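Local coordinates for endoglucanase E-5 (Thermobifida fusca, PDB 2CKS), which hydrolyses internal beta-1,4-glucosidic linkages in cellulose, lichenin and cereal beta-D-glucans through its family 5 glycoside hydrolase catalytic domain, at residues D45-A50 against W265-D270; Y53-D58 against A275-G280; F232-Y237 against G297-S302. All coordinates share one frame; numbering follows the deposited sequence.

Contact 1 (D45-A50 against W265-D270); sequences DSSLDA and WNYSDD. With ZN (zinc ion), chain D.
Tyr267 holds its CG anti to the backbone N (chi1 -157°), a setting that sends the phenol from the loop after the eighth strand of the TIM barrel to helix 45-54, where its OH reaches the carbonyl of Ser47. Tyr267 OH donates to Ser47 O over 2.6 Å, a short bond. The hydroxyl meets the carbonyl at a C=O...O angle of 138° and is tilted 24° from the carbonyl plane, while Ser47 O itself lies at the edge of the ring, near its plane. Alongside the bond, Ser47 CB packs on Tyr267 CE2 at 4.0 Å, and the methyl of Ala50 comes to 3.9 Å of the hydroxyl, CB to OH. The phenol oxygen is thus satisfied within a buried, otherwise apolar contact. Ser47 OG turns back to the residues just ahead of the helix, where it is hydrogen-bonded to Cys42 O. Trp55 and Phe277 meet the Tyr267 ring edge-to-face. Beyond the tyrosine the loop is braced by an ST turn: Ser268 OG accepts from Asp270 N and donates to Asn266 OD1, and Asn266 follows a cis peptide bond. Elsewhere on the helix, Asp49 OD1 binds a zinc ion at 2.0 Å, and Asp45 OD1, one turn earlier, joins it in the one of its two conformers described here.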
ATOM      1  N   ASP A  45      14.069  -6.452  13.292  0.70  8.40           N
ATOM      2  CA  ASP A  45      14.945  -5.288  13.394  0.70  8.38           C
ATOM      3  C   ASP A  45      15.900  -5.276  12.206  0.70  8.12           C
ATOM      4  O   ASP A  45      16.049  -4.259  11.533  0.70  7.89           O
ATOM      5  CB  ASP A  45      15.736  -5.316  14.706  0.70  8.70           C
ATOM      6  CG  ASP A  45      16.958  -4.413  14.668  0.70  9.59           C
ATOM      7  OD1 ASP A  45      16.805  -3.187  14.487  0.70 11.13           O
ATOM      8  OD2 ASP A  45      18.129  -4.833  14.798  0.70 13.23           O
ATOM      9  N   SER A  46      16.533  -6.412  11.932  1.00  7.91           N
ATOM     10  CA  SER A  46      17.491  -6.490  10.838  1.00  8.09           C
ATOM     11  C   SER A  46      16.889  -6.208   9.449  1.00  7.53           C
ATOM     12  O   SER A  46      17.449  -5.431   8.671  1.00  6.87           O
ATOM     13  CB  SER A  46      18.175  -7.852  10.842  1.00  8.64           C
ATOM     14  OG  SER A  46      19.243  -7.861   9.928  1.00 11.38           O
ATOM     15  N   SER A  47      15.762  -6.835   9.129  1.00  6.76           N
ATOM     16  CA  SER A  47      15.181  -6.676   7.792  1.00  6.42           C
ATOM     17  C   SER A  47      14.609  -5.286   7.575  1.00  5.98           C
ATOM     18  O   SER A  47      14.665  -4.754   6.464  1.00  5.78           O
ATOM     19  CB  SER A  47      14.109  -7.733   7.508  1.00  6.69           C
ATOM     20  OG  SER A  47      12.909  -7.463   8.202  1.00  6.38           O
ATOM     21  N   LEU A  48      14.059  -4.693   8.630  1.00  6.31           N
ATOM     22  CA  LEU A  48      13.491  -3.347   8.535  1.00  6.50           C
ATOM     23  C   LEU A  48      14.591  -2.284   8.507  1.00  6.33           C
ATOM     24  O   LEU A  48      14.479  -1.293   7.787  1.00  6.32           O
ATOM     25  CB  LEU A  48      12.481  -3.090   9.662  1.00  7.06           C
ATOM     26  CG  LEU A  48      11.234  -3.980   9.584  1.00  8.75           C
ATOM     27  CD1 LEU A  48      10.302  -3.689  10.732  1.00 11.66           C
ATOM     28  CD2 LEU A  48      10.501  -3.829   8.260  1.00 10.46           C
ATOM     29  N   ASP A  49      15.684  -2.498   9.242  1.00  5.98           N
ATOM     30  CA  ASP A  49      16.829  -1.608   9.132  1.00  6.15           C
ATOM     31  C   ASP A  49      17.350  -1.616   7.702  1.00  6.10           C
ATOM     32  O   ASP A  49      17.673  -0.581   7.156  1.00  6.46           O
ATOM     33  CB  ASP A  49      17.966  -2.027  10.066  1.00  6.10           C
ATOM     34  CG  ASP A  49      17.698  -1.701  11.520  1.00  7.17           C
ATOM     35  OD1 ASP A  49      18.596  -1.999  12.348  1.00  8.37           O
ATOM     36  OD2 ASP A  49      16.652  -1.165  11.927  1.00  7.88           O
ATOM     37  N   ALA A  50      17.420  -2.792   7.088  1.00  5.94           N
ATOM     38  CA  ALA A  50      17.890  -2.899   5.715  1.00  6.05           C
ATOM     39  C   ALA A  50      16.975  -2.113   4.773  1.00  6.24           C
ATOM     40  O   ALA A  50      17.441  -1.356   3.925  1.00  6.30           O
ATOM     41  CB  ALA A  50      17.945  -4.351   5.304  1.00  6.11           C
ATOM     42  N   TRP A 265       4.768  -5.174  -4.079  1.00  4.53           N
ATOM     43  CA  TRP A 265       4.458  -6.460  -3.472  1.00  4.97           C
ATOM     44  C   TRP A 265       5.584  -7.414  -3.865  1.00  4.96           C
ATOM     45  O   TRP A 265       5.781  -7.639  -5.058  1.00  6.00           O
ATOM     46  CB  TRP A 265       3.141  -6.940  -4.077  1.00  5.15           C
ATOM     47  CG  TRP A 265       2.499  -8.130  -3.451  1.00  6.20           C
ATOM     48  CD1 TRP A 265       2.376  -9.365  -4.006  1.00  7.80           C
ATOM     49  CD2 TRP A 265       1.811  -8.190  -2.190  1.00  5.30           C
ATOM     50  NE1 TRP A 265       1.698 -10.202  -3.155  1.00  8.51           N
ATOM     51  CE2 TRP A 265       1.336  -9.506  -2.037  1.00  8.58           C
ATOM     52  CE3 TRP A 265       1.568  -7.269  -1.163  1.00  5.69           C
ATOM     53  CZ2 TRP A 265       0.625  -9.919  -0.912  1.00  7.69           C
ATOM     54  CZ3 TRP A 265       0.869  -7.682  -0.043  1.00  7.21           C
ATOM     55  CH2 TRP A 265       0.401  -8.998   0.067  1.00  8.38           C
ATOM     56  N   ASN A 266       6.357  -7.972  -2.934  1.00  4.96           N
ATOM     57  CA  ASN A 266       6.266  -7.765  -1.488  1.00  5.10           C
ATOM     58  C   ASN A 266       7.627  -8.059  -0.822  1.00  5.16           C
ATOM     59  O   ASN A 266       8.504  -8.676  -1.440  1.00  5.33           O
ATOM     60  CB  ASN A 266       5.187  -8.674  -0.899  1.00  4.89           C
ATOM     61  CG  ASN A 266       5.478 -10.147  -1.123  1.00  5.91           C
ATOM     62  OD1 ASN A 266       6.287 -10.742  -0.408  1.00  6.32           O
ATOM     63  ND2 ASN A 266       4.842 -10.739  -2.138  1.00  8.30           N
ATOM     64  N   TYR A 267       7.769  -7.623   0.433  1.00  5.12           N
ATOM     65  CA  TYR A 267       8.984  -7.760   1.238  1.00  5.25           C
ATOM     66  C   TYR A 267       8.893  -9.021   2.108  1.00  5.77           C
ATOM     67  O   TYR A 267       8.585  -8.960   3.313  1.00  5.98           O
ATOM     68  CB  TYR A 267       9.142  -6.512   2.120  1.00  5.05           C
ATOM     69  CG  TYR A 267      10.548  -6.237   2.595  1.00  4.85           C
ATOM     70  CD1 TYR A 267      11.552  -5.861   1.698  1.00  4.44           C
ATOM     71  CD2 TYR A 267      10.875  -6.333   3.943  1.00  5.01           C
ATOM     72  CE1 TYR A 267      12.839  -5.585   2.135  1.00  5.79           C
ATOM     73  CE2 TYR A 267      12.172  -6.066   4.385  1.00  5.26           C
ATOM     74  CZ  TYR A 267      13.145  -5.695   3.478  1.00  5.63           C
ATOM     75  OH  TYR A 267      14.425  -5.446   3.922  1.00  6.36           O
ATOM     76  N   SER A 268       9.091 -10.167   1.473  1.00  5.58           N
ATOM     77  CA  SER A 268       9.048 -11.473   2.138  1.00  5.65           C
ATOM     78  C   SER A 268       9.902 -12.453   1.354  1.00  5.89           C
ATOM     79  O   SER A 268      10.388 -12.136   0.272  1.00  4.98           O
ATOM     80  CB  SER A 268       7.619 -12.010   2.227  1.00  5.49           C
ATOM     81  OG  SER A 268       7.244 -12.695   1.046  1.00  6.09           O
ATOM     82  N   ASP A 269      10.037 -13.658   1.898  1.00  6.25           N
ATOM     83  CA  ASP A 269      10.721 -14.750   1.216  1.00  7.03           C
ATOM     84  C   ASP A 269       9.750 -15.856   0.793  1.00  7.48           C
ATOM     85  O   ASP A 269      10.109 -17.030   0.749  1.00  7.57           O
ATOM     86  CB  ASP A 269      11.888 -15.274   2.063  1.00  7.15           C
ATOM     87  CG  ASP A 269      11.442 -16.036   3.289  1.00  8.90           C
ATOM     88  OD1 ASP A 269      10.264 -15.922   3.700  1.00 10.93           O
ATOM     89  OD2 ASP A 269      12.236 -16.781   3.909  1.00 12.98           O
ATOM     90  N   ASP A 270       8.533 -15.461   0.449  1.00  7.66           N
ATOM     91  CA  ASP A 270       7.576 -16.366  -0.178  1.00  8.32           C
ATOM     92  C   ASP A 270       8.190 -16.965  -1.446  1.00  8.45           C
ATOM     93  O   ASP A 270       9.073 -16.362  -2.062  1.00  8.66           O
ATOM     94  CB  ASP A 270       6.296 -15.612  -0.521  1.00  8.63           C
ATOM     95  CG  ASP A 270       5.228 -16.511  -1.061  1.00 10.39           C
ATOM     96  OD1 ASP A 270       4.637 -16.145  -2.103  1.00 13.20           O
ATOM     97  OD2 ASP A 270       4.921 -17.596  -0.520  1.00 12.57           O
TER
HETATM   98 ZN    ZN D1432      18.167  -1.914  14.273  1.00  9.06          ZN

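Contact 2 (Y53-D58 against A275-G280); sequences YDWKAD and AVFQPG
This is a buried apolar contact in which Trp55, near the C-terminal end of helix 45-54, meets Val276 and Phe277 of the long loop between strand 262-265 and helix 281-284. No hydrogen bond crosses between the two segments; the benzo end of the indole does the touching. Trp55 CH2 rests on the isopropyl group of Val276, 3.8 Å from CG2, with Val276 CB in the plane of the indole at its edge. The neighbouring atom of the same ring, Trp55 CZ2, packs on Phe277 CE1, also at 3.8 Å. The two aromatic rings lie obliquely, their planes at 64° and the centroids of the six-membered rings 5.9 Å apart. Val276 also packs on the phenylalanine from within its own loop: its CG2 sits 3.5 Å above the Phe277 ring, over the centre, and that one methyl therefore touches both aromatic side chains. Trp55 extends toward the loop with CG anti to its carbonyl carbon (chi1 -70°), and the buried indole nitrogen is satisfied by a hydrogen bond from NE1 to Trp288 O. Val300 of helix 295-304 packs against both Trp55 and Val276. The cluster joins helix 45-54, the loop after the eighth strand and helix 295-304, in the part of the fold where the first and last strands, 29-32 and 262-265, lie side by side in the closed sheet of the TIM barrel.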
ATOM      1  N   TYR A  53      17.581   1.816   5.702  1.00  8.50           N
ATOM      2  CA  TYR A  53      18.924   2.387   5.619  1.00  9.27           C
ATOM      3  C   TYR A  53      19.694   1.974   4.372  1.00  9.86           C
ATOM      4  O   TYR A  53      20.528   2.735   3.902  1.00 10.66           O
ATOM      5  CB  TYR A  53      19.751   1.994   6.844  1.00  9.61           C
ATOM      6  CG  TYR A  53      19.107   2.228   8.195  1.00 10.16           C
ATOM      7  CD1 TYR A  53      19.347   1.345   9.246  1.00 12.82           C
ATOM      8  CD2 TYR A  53      18.283   3.330   8.441  1.00 11.73           C
ATOM      9  CE1 TYR A  53      18.784   1.538  10.494  1.00 13.00           C
ATOM     10  CE2 TYR A  53      17.708   3.528   9.694  1.00 11.99           C
ATOM     11  CZ  TYR A  53      17.967   2.634  10.714  1.00 12.97           C
ATOM     12  OH  TYR A  53      17.403   2.813  11.962  1.00 14.11           O
ATOM     13  N   ASP A  54      19.468   0.755   3.879  1.00  9.52           N
ATOM     14  CA  ASP A  54      20.196   0.248   2.715  1.00  9.99           C
ATOM     15  C   ASP A  54      19.392   0.399   1.426  1.00  9.53           C
ATOM     16  O   ASP A  54      19.908   0.881   0.412  1.00 10.33           O
ATOM     17  CB  ASP A  54      20.582  -1.217   2.909  1.00  9.88           C
ATOM     18  CG  ASP A  54      21.469  -1.437   4.110  0.60 11.57           C
ATOM     19  OD1 ASP A  54      22.187  -0.496   4.517  0.60 14.80           O
ATOM     20  OD2 ASP A  54      21.511  -2.531   4.707  0.60 13.78           O
ATOM     21  N   TRP A  55      18.133  -0.030   1.458  1.00  8.79           N
ATOM     22  CA  TRP A  55      17.258   0.078   0.293  1.00  8.35           C
ATOM     23  C   TRP A  55      16.794   1.510   0.045  1.00  8.59           C
ATOM     24  O   TRP A  55      16.407   1.837  -1.066  1.00  8.34           O
ATOM     25  CB  TRP A  55      16.024  -0.818   0.445  1.00  7.80           C
ATOM     26  CG  TRP A  55      16.272  -2.305   0.355  1.00  7.80           C
ATOM     27  CD1 TRP A  55      17.274  -3.021   0.951  1.00  8.20           C
ATOM     28  CD2 TRP A  55      15.463  -3.254  -0.333  1.00  6.54           C
ATOM     29  NE1 TRP A  55      17.145  -4.353   0.643  1.00  8.78           N
ATOM     30  CE2 TRP A  55      16.042  -4.524  -0.144  1.00  7.32           C
ATOM     31  CE3 TRP A  55      14.311  -3.160  -1.118  1.00  7.65           C
ATOM     32  CZ2 TRP A  55      15.500  -5.684  -0.704  1.00  7.14           C
ATOM     33  CZ3 TRP A  55      13.775  -4.316  -1.665  1.00  7.62           C
ATOM     34  CH2 TRP A  55      14.369  -5.558  -1.457  1.00  7.48           C
ATOM     35  N   LYS A  56      16.800   2.333   1.092  1.00  8.46           N
ATOM     36  CA  LYS A  56      16.377   3.737   1.018  1.00  9.05           C
ATOM     37  C   LYS A  56      14.900   3.887   0.684  1.00  8.67           C
ATOM     38  O   LYS A  56      14.507   4.812  -0.019  1.00  9.02           O
ATOM     39  CB  LYS A  56      17.220   4.543   0.009  1.00  9.60           C
ATOM     40  CG  LYS A  56      18.718   4.413   0.201  1.00 12.02           C
ATOM     41  CD  LYS A  56      19.144   4.759   1.619  1.00 14.68           C
ATOM     42  CE  LYS A  56      20.604   5.191   1.684  0.50 14.89           C
ATOM     43  NZ  LYS A  56      21.101   5.275   3.087  0.50 15.85           N
ATOM     44  N   ALA A  57      14.079   2.963   1.168  1.00  7.61           N
ATOM     45  CA  ALA A  57      12.626   3.098   1.036  1.00  7.30           C
ATOM     46  C   ALA A  57      12.145   4.328   1.794  1.00  6.41           C
ATOM     47  O   ALA A  57      12.688   4.657   2.838  1.00  6.86           O
ATOM     48  CB  ALA A  57      11.938   1.869   1.564  1.00  7.25           C
ATOM     49  N   ASP A  58      11.132   4.997   1.249  1.00  5.78           N
ATOM     50  CA  ASP A  58      10.444   6.100   1.925  1.00  5.78           C
ATOM     51  C   ASP A  58       9.313   5.640   2.839  1.00  5.45           C
ATOM     52  O   ASP A  58       8.922   6.340   3.769  1.00  5.01           O
ATOM     53  CB  ASP A  58       9.800   7.029   0.899  1.00  6.04           C
ATOM     54  CG  ASP A  58      10.789   7.667  -0.023  0.80  7.55           C
ATOM     55  OD1 ASP A  58      11.770   8.243   0.492  0.80  9.31           O
ATOM     56  OD2 ASP A  58      10.666   7.652  -1.275  0.80  7.86           O
ATOM     57  N   ALA A 275       7.930 -11.969  -4.433  1.00  6.60           N
ATOM     58  CA  ALA A 275       8.525 -11.806  -3.116  1.00  5.76           C
ATOM     59  C   ALA A 275      10.005 -11.597  -3.329  1.00  5.54           C
ATOM     60  O   ALA A 275      10.665 -12.398  -3.985  1.00  4.89           O
ATOM     61  CB  ALA A 275       8.272 -13.023  -2.248  1.00  6.41           C
ATOM     62  N   VAL A 276      10.530 -10.515  -2.780  1.00  5.01           N
ATOM     63  CA  VAL A 276      11.874 -10.090  -3.135  1.00  5.24           C
ATOM     64  C   VAL A 276      13.004 -11.000  -2.666  1.00  5.50           C
ATOM     65  O   VAL A 276      14.076 -10.953  -3.242  1.00  5.06           O
ATOM     66  CB  VAL A 276      12.164  -8.648  -2.641  1.00  5.07           C
ATOM     67  CG1 VAL A 276      11.254  -7.646  -3.329  1.00  6.84           C
ATOM     68  CG2 VAL A 276      12.082  -8.557  -1.116  1.00  6.17           C
ATOM     69  N   PHE A 277      12.788 -11.787  -1.613  1.00  5.58           N
ATOM     70  CA  PHE A 277      13.837 -12.652  -1.060  1.00  5.98           C
ATOM     71  C   PHE A 277      13.629 -14.116  -1.418  1.00  5.99           C
ATOM     72  O   PHE A 277      12.505 -14.591  -1.592  1.00  5.41           O
ATOM     73  CB  PHE A 277      13.903 -12.526   0.453  1.00  6.00           C
ATOM     74  CG  PHE A 277      14.171 -11.129   0.930  1.00  6.07           C
ATOM     75  CD1 PHE A 277      15.319 -10.452   0.533  1.00  6.86           C
ATOM     76  CD2 PHE A 277      13.262 -10.471   1.738  1.00  6.94           C
ATOM     77  CE1 PHE A 277      15.561  -9.153   0.961  1.00  7.02           C
ATOM     78  CE2 PHE A 277      13.501  -9.165   2.170  1.00  6.78           C
ATOM     79  CZ  PHE A 277      14.648  -8.509   1.780  1.00  7.57           C
ATOM     80  N   GLN A 278      14.734 -14.845  -1.490  1.00  6.88           N
ATOM     81  CA  GLN A 278      14.680 -16.269  -1.782  1.00  7.19           C
ATOM     82  C   GLN A 278      14.186 -16.991  -0.543  1.00  7.78           C
ATOM     83  O   GLN A 278      14.578 -16.647   0.560  1.00  7.88           O
ATOM     84  CB  GLN A 278      16.069 -16.801  -2.136  1.00  7.85           C
ATOM     85  CG  GLN A 278      16.687 -16.197  -3.390  1.00  7.93           C
ATOM     86  CD  GLN A 278      16.065 -16.683  -4.687  1.00  9.77           C
ATOM     87  OE1 GLN A 278      16.582 -16.394  -5.778  1.00 12.29           O
ATOM     88  NE2 GLN A 278      14.966 -17.397  -4.589  1.00  9.68           N
ATOM     89  N   PRO A 279      13.341 -17.999  -0.705  1.00  8.29           N
ATOM     90  CA  PRO A 279      12.908 -18.798   0.444  1.00  8.59           C
ATOM     91  C   PRO A 279      14.056 -19.202   1.371  1.00  9.09           C
ATOM     92  O   PRO A 279      15.109 -19.656   0.915  1.00  9.46           O
ATOM     93  CB  PRO A 279      12.270 -20.021  -0.217  1.00  8.76           C
ATOM     94  CG  PRO A 279      11.688 -19.474  -1.462  1.00  9.40           C
ATOM     95  CD  PRO A 279      12.684 -18.438  -1.946  1.00  8.58           C
ATOM     96  N   GLY A 280      13.843 -19.031   2.671  1.00  9.15           N
ATOM     97  CA  GLY A 280      14.858 -19.306   3.669  1.00  9.24           C
ATOM     98  C   GLY A 280      15.626 -18.095   4.148  1.00  9.11           C
ATOM     99  O   GLY A 280      16.307 -18.161   5.160  1.00  9.20           O
TER

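Contact 3 (F232-Y237 against G297-S302); sequences FGTETY and GQWVRS
Trp299 presents a face to Thr234 and an edge to Phe232, and in this way helix 295-304, the C-terminal helix of the TIM barrel, packs against the end of strand 227-233 and the loop that follows it. Thr234 comes from the opposite direction, methyl first. Its CG2 lies 3.7 Å from the centroid of the six-membered ring and 22° off the normal, a CH-pi contact, and it is displaced toward the rim, so that the shortest approach is Thr234 CG2 to Trp299 CZ3 at 3.4 Å. The threonine torsion sorts its two branches: with OG1 between the backbone N and the carbonyl carbon (chi1 56°), CG2 stands anti to the carbonyl carbon, which turns the methyl to the indole, while the hydroxyl is hydrogen-bonded to Asn243 OD1. Phe232 meets the same corner of the indole differently. Its CE2 touches Trp299 CZ3 at 3.9 Å, each ring meeting the other at its edge, and the two side chains cross obliquely. The indole is placed by CG anti to the helix backbone N (chi1 176°) and further held by a stack with Phe245. At its pyrrole side, Trp299 NE1 is hydrogen-bonded to Asp249 OD1. Replacing Trp299 by an alanine would probably leave the Thr234 methyl and the Phe232 edge without their packing partner and deprive Asp249 OD1 of its indole donor. Phe232 directly follows Glu231, the nucleophile by similarity, and its side chain lies about 6 Å from that of Glu231. Trp299 CZ3 is the atom shared by the two partners, with Thr234 CG2 above the ring and Phe232 CE2 beside it.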
ATOM      1  N   PHE A 232       1.939  -3.351  -6.307  1.00  5.71           N
ATOM      2  CA  PHE A 232       2.199  -3.740  -7.691  1.00  5.59           C
ATOM      3  C   PHE A 232       3.275  -4.793  -7.785  1.00  6.04           C
ATOM      4  O   PHE A 232       4.066  -4.985  -6.866  1.00  6.01           O
ATOM      5  CB  PHE A 232       2.574  -2.540  -8.575  1.00  5.38           C
ATOM      6  CG  PHE A 232       4.011  -2.110  -8.448  1.00  5.64           C
ATOM      7  CD1 PHE A 232       4.408  -1.295  -7.416  1.00  6.98           C
ATOM      8  CD2 PHE A 232       4.963  -2.519  -9.371  1.00  6.15           C
ATOM      9  CE1 PHE A 232       5.711  -0.888  -7.291  1.00  6.73           C
ATOM     10  CE2 PHE A 232       6.298  -2.120  -9.239  1.00  5.84           C
ATOM     11  CZ  PHE A 232       6.664  -1.296  -8.189  1.00  6.29           C
ATOM     12  N   GLY A 233       3.285  -5.474  -8.917  1.00  6.55           N
ATOM     13  CA  GLY A 233       4.291  -6.467  -9.214  1.00  6.80           C
ATOM     14  C   GLY A 233       4.781  -6.315 -10.636  1.00  7.32           C
ATOM     15  O   GLY A 233       4.154  -5.655 -11.470  1.00  7.02           O
ATOM     16  N   THR A 234       5.907  -6.962 -10.911  1.00  7.53           N
ATOM     17  CA  THR A 234       6.479  -6.986 -12.250  1.00  8.36           C
ATOM     18  C   THR A 234       6.113  -8.264 -12.988  1.00  9.11           C
ATOM     19  O   THR A 234       6.424  -8.392 -14.168  1.00  9.54           O
ATOM     20  CB  THR A 234       8.018  -6.836 -12.194  1.00  8.21           C
ATOM     21  OG1 THR A 234       8.588  -7.854 -11.363  1.00  9.69           O
ATOM     22  CG2 THR A 234       8.429  -5.534 -11.538  1.00  8.98           C
ATOM     23  N   GLU A 235       5.435  -9.191 -12.319  1.00  9.81           N
ATOM     24  CA  GLU A 235       5.095 -10.484 -12.921  1.00 10.48           C
ATOM     25  C   GLU A 235       3.597 -10.540 -13.226  1.00 11.22           C
ATOM     26  O   GLU A 235       2.989  -9.504 -13.468  1.00 10.42           O
ATOM     27  CB  GLU A 235       5.589 -11.645 -12.043  1.00 11.08           C
ATOM     28  CG  GLU A 235       4.955 -11.741 -10.671  0.70 12.00           C
ATOM     29  CD  GLU A 235       5.504 -10.711  -9.716  0.70 14.93           C
ATOM     30  OE1 GLU A 235       4.716  -9.872  -9.230  0.70 16.75           O
ATOM     31  OE2 GLU A 235       6.735 -10.721  -9.491  0.70 17.47           O
ATOM     32  N   THR A 236       3.010 -11.728 -13.284  1.00 12.66           N
ATOM     33  CA  THR A 236       1.589 -11.846 -13.620  1.00 13.72           C
ATOM     34  C   THR A 236       0.731 -11.519 -12.407  1.00 14.88           C
ATOM     35  O   THR A 236       1.242 -11.347 -11.308  1.00 14.33           O
ATOM     36  CB  THR A 236       1.232 -13.267 -14.136  1.00 14.06           C
ATOM     37  OG1 THR A 236       1.201 -14.191 -13.043  1.00 14.04           O
ATOM     38  CG2 THR A 236       2.298 -13.810 -15.087  1.00 14.84           C
ATOM     39  N   TYR A 237      -0.581 -11.460 -12.628  1.00 16.15           N
ATOM     40  CA  TYR A 237      -1.557 -11.079 -11.606  1.00 17.83           C
ATOM     41  C   TYR A 237      -1.625 -11.987 -10.372  1.00 18.06           C
ATOM     42  O   TYR A 237      -2.207 -11.596  -9.366  1.00 19.03           O
ATOM     43  CB  TYR A 237      -2.957 -10.972 -12.229  1.00 18.44           C
ATOM     44  CG  TYR A 237      -3.547 -12.303 -12.642  1.00 21.21           C
ATOM     45  CD1 TYR A 237      -4.331 -13.039 -11.762  1.00 23.98           C
ATOM     46  CD2 TYR A 237      -3.318 -12.829 -13.908  1.00 24.00           C
ATOM     47  CE1 TYR A 237      -4.872 -14.266 -12.133  1.00 24.90           C
ATOM     48  CE2 TYR A 237      -3.857 -14.062 -14.290  1.00 25.02           C
ATOM     49  CZ  TYR A 237      -4.632 -14.770 -13.396  1.00 25.42           C
ATOM     50  N   GLY A 297      13.428  -8.502  -6.854  1.00  8.05           N
ATOM     51  CA  GLY A 297      14.050  -7.879  -5.700  1.00  7.88           C
ATOM     52  C   GLY A 297      15.213  -6.974  -6.060  1.00  8.32           C
ATOM     53  O   GLY A 297      15.308  -5.854  -5.576  1.00  7.73           O
ATOM     54  N   GLN A 298      16.108  -7.451  -6.914  1.00  8.02           N
ATOM     55  CA  GLN A 298      17.233  -6.631  -7.345  1.00  9.10           C
ATOM     56  C   GLN A 298      16.730  -5.422  -8.133  1.00  8.50           C
ATOM     57  O   GLN A 298      17.253  -4.326  -7.978  1.00  9.36           O
ATOM     58  CB  GLN A 298      18.246  -7.422  -8.174  1.00 10.31           C
ATOM     59  CG  GLN A 298      19.536  -6.625  -8.457  1.00 13.31           C
ATOM     60  CD  GLN A 298      20.158  -5.986  -7.201  1.00 17.57           C
ATOM     61  OE1 GLN A 298      20.705  -6.688  -6.346  1.00 20.47           O
ATOM     62  NE2 GLN A 298      20.051  -4.652  -7.085  1.00 20.23           N
ATOM     63  N   TRP A 299      15.699  -5.637  -8.946  1.00  8.02           N
ATOM     64  CA  TRP A 299      15.121  -4.590  -9.777  1.00  7.65           C
ATOM     65  C   TRP A 299      14.555  -3.481  -8.909  1.00  7.60           C
ATOM     66  O   TRP A 299      14.869  -2.320  -9.117  1.00  7.66           O
ATOM     67  CB  TRP A 299      14.048  -5.182 -10.694  1.00  7.32           C
ATOM     68  CG  TRP A 299      13.313  -4.209 -11.529  1.00  8.22           C
ATOM     69  CD1 TRP A 299      13.668  -3.759 -12.762  1.00  9.72           C
ATOM     70  CD2 TRP A 299      12.075  -3.576 -11.210  1.00  8.47           C
ATOM     71  NE1 TRP A 299      12.728  -2.872 -13.234  1.00  9.55           N
ATOM     72  CE2 TRP A 299      11.732  -2.751 -12.301  1.00  9.49           C
ATOM     73  CE3 TRP A 299      11.208  -3.633 -10.116  1.00  9.41           C
ATOM     74  CZ2 TRP A 299      10.571  -1.981 -12.321  1.00  8.78           C
ATOM     75  CZ3 TRP A 299      10.050  -2.865 -10.140  1.00  8.40           C
ATOM     76  CH2 TRP A 299       9.750  -2.049 -11.231  1.00  9.50           C
ATOM     77  N   VAL A 300      13.749  -3.829  -7.910  1.00  7.21           N
ATOM     78  CA  VAL A 300      13.129  -2.790  -7.087  1.00  7.29           C
ATOM     79  C   VAL A 300      14.128  -2.094  -6.160  1.00  8.34           C
ATOM     80  O   VAL A 300      14.032  -0.886  -5.936  1.00  8.35           O
ATOM     81  CB  VAL A 300      11.878  -3.294  -6.306  1.00  6.99           C
ATOM     82  CG1 VAL A 300      12.256  -4.198  -5.134  1.00  5.97           C
ATOM     83  CG2 VAL A 300      11.067  -2.135  -5.805  1.00  6.84           C
ATOM     84  N   ARG A 301      15.085  -2.851  -5.632  0.50  8.77           N
ATOM     85  CA  ARG A 301      16.107  -2.281  -4.766  0.50  9.58           C
ATOM     86  C   ARG A 301      16.893  -1.232  -5.539  0.50 10.03           C
ATOM     87  O   ARG A 301      17.194  -0.166  -5.012  0.50  9.71           O
ATOM     88  CB  ARG A 301      17.036  -3.374  -4.234  0.50  9.74           C
ATOM     89  CG  ARG A 301      18.040  -2.898  -3.201  0.50 10.77           C
ATOM     90  CD  ARG A 301      18.791  -4.038  -2.536  0.50 11.69           C
ATOM     91  NE  ARG A 301      19.921  -3.572  -1.733  0.50 13.52           N
ATOM     92  CZ  ARG A 301      21.100  -3.178  -2.216  0.50 14.34           C
ATOM     93  NH1 ARG A 301      21.343  -3.176  -3.524  0.50 15.54           N
ATOM     94  NH2 ARG A 301      22.051  -2.781  -1.372  0.50 14.43           N
ATOM     95  N   SER A 302      17.187  -1.528  -6.800  1.00 10.52           N
ATOM     96  CA  SER A 302      17.919  -0.600  -7.650  1.00 12.16           C
ATOM     97  C   SER A 302      17.105   0.662  -7.926  1.00 12.37           C
ATOM     98  O   SER A 302      17.660   1.754  -7.925  1.00 12.94           O
ATOM     99  CB  SER A 302      18.332  -1.281  -8.945  1.00 12.67           C
ATOM    100  OG  SER A 302      19.388  -2.183  -8.670  1.00 16.64           O
TER

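All three contacts are largely buried, though Trp299 in contact 3 remains partly exposed. Contacts 1 and 2 are neighbours, with centres about 5 Å apart; both join helix 45-54 or its end to the loop following the last barrel strand. Their chemistry differs: contact 1 turns on a phenol-to-carbonyl hydrogen bond, whereas contact 2 is wholly apolar across its segments. Contact 3, also apolar, adds a CH-pi interaction and belongs to the seventh strand and the C-terminal helix. That helix also packs against contact 2 through Val300, while the backbone pair Trp265 N to Phe232 O, 2.9 Å, links contacts 1 and 3 across adjacent strands.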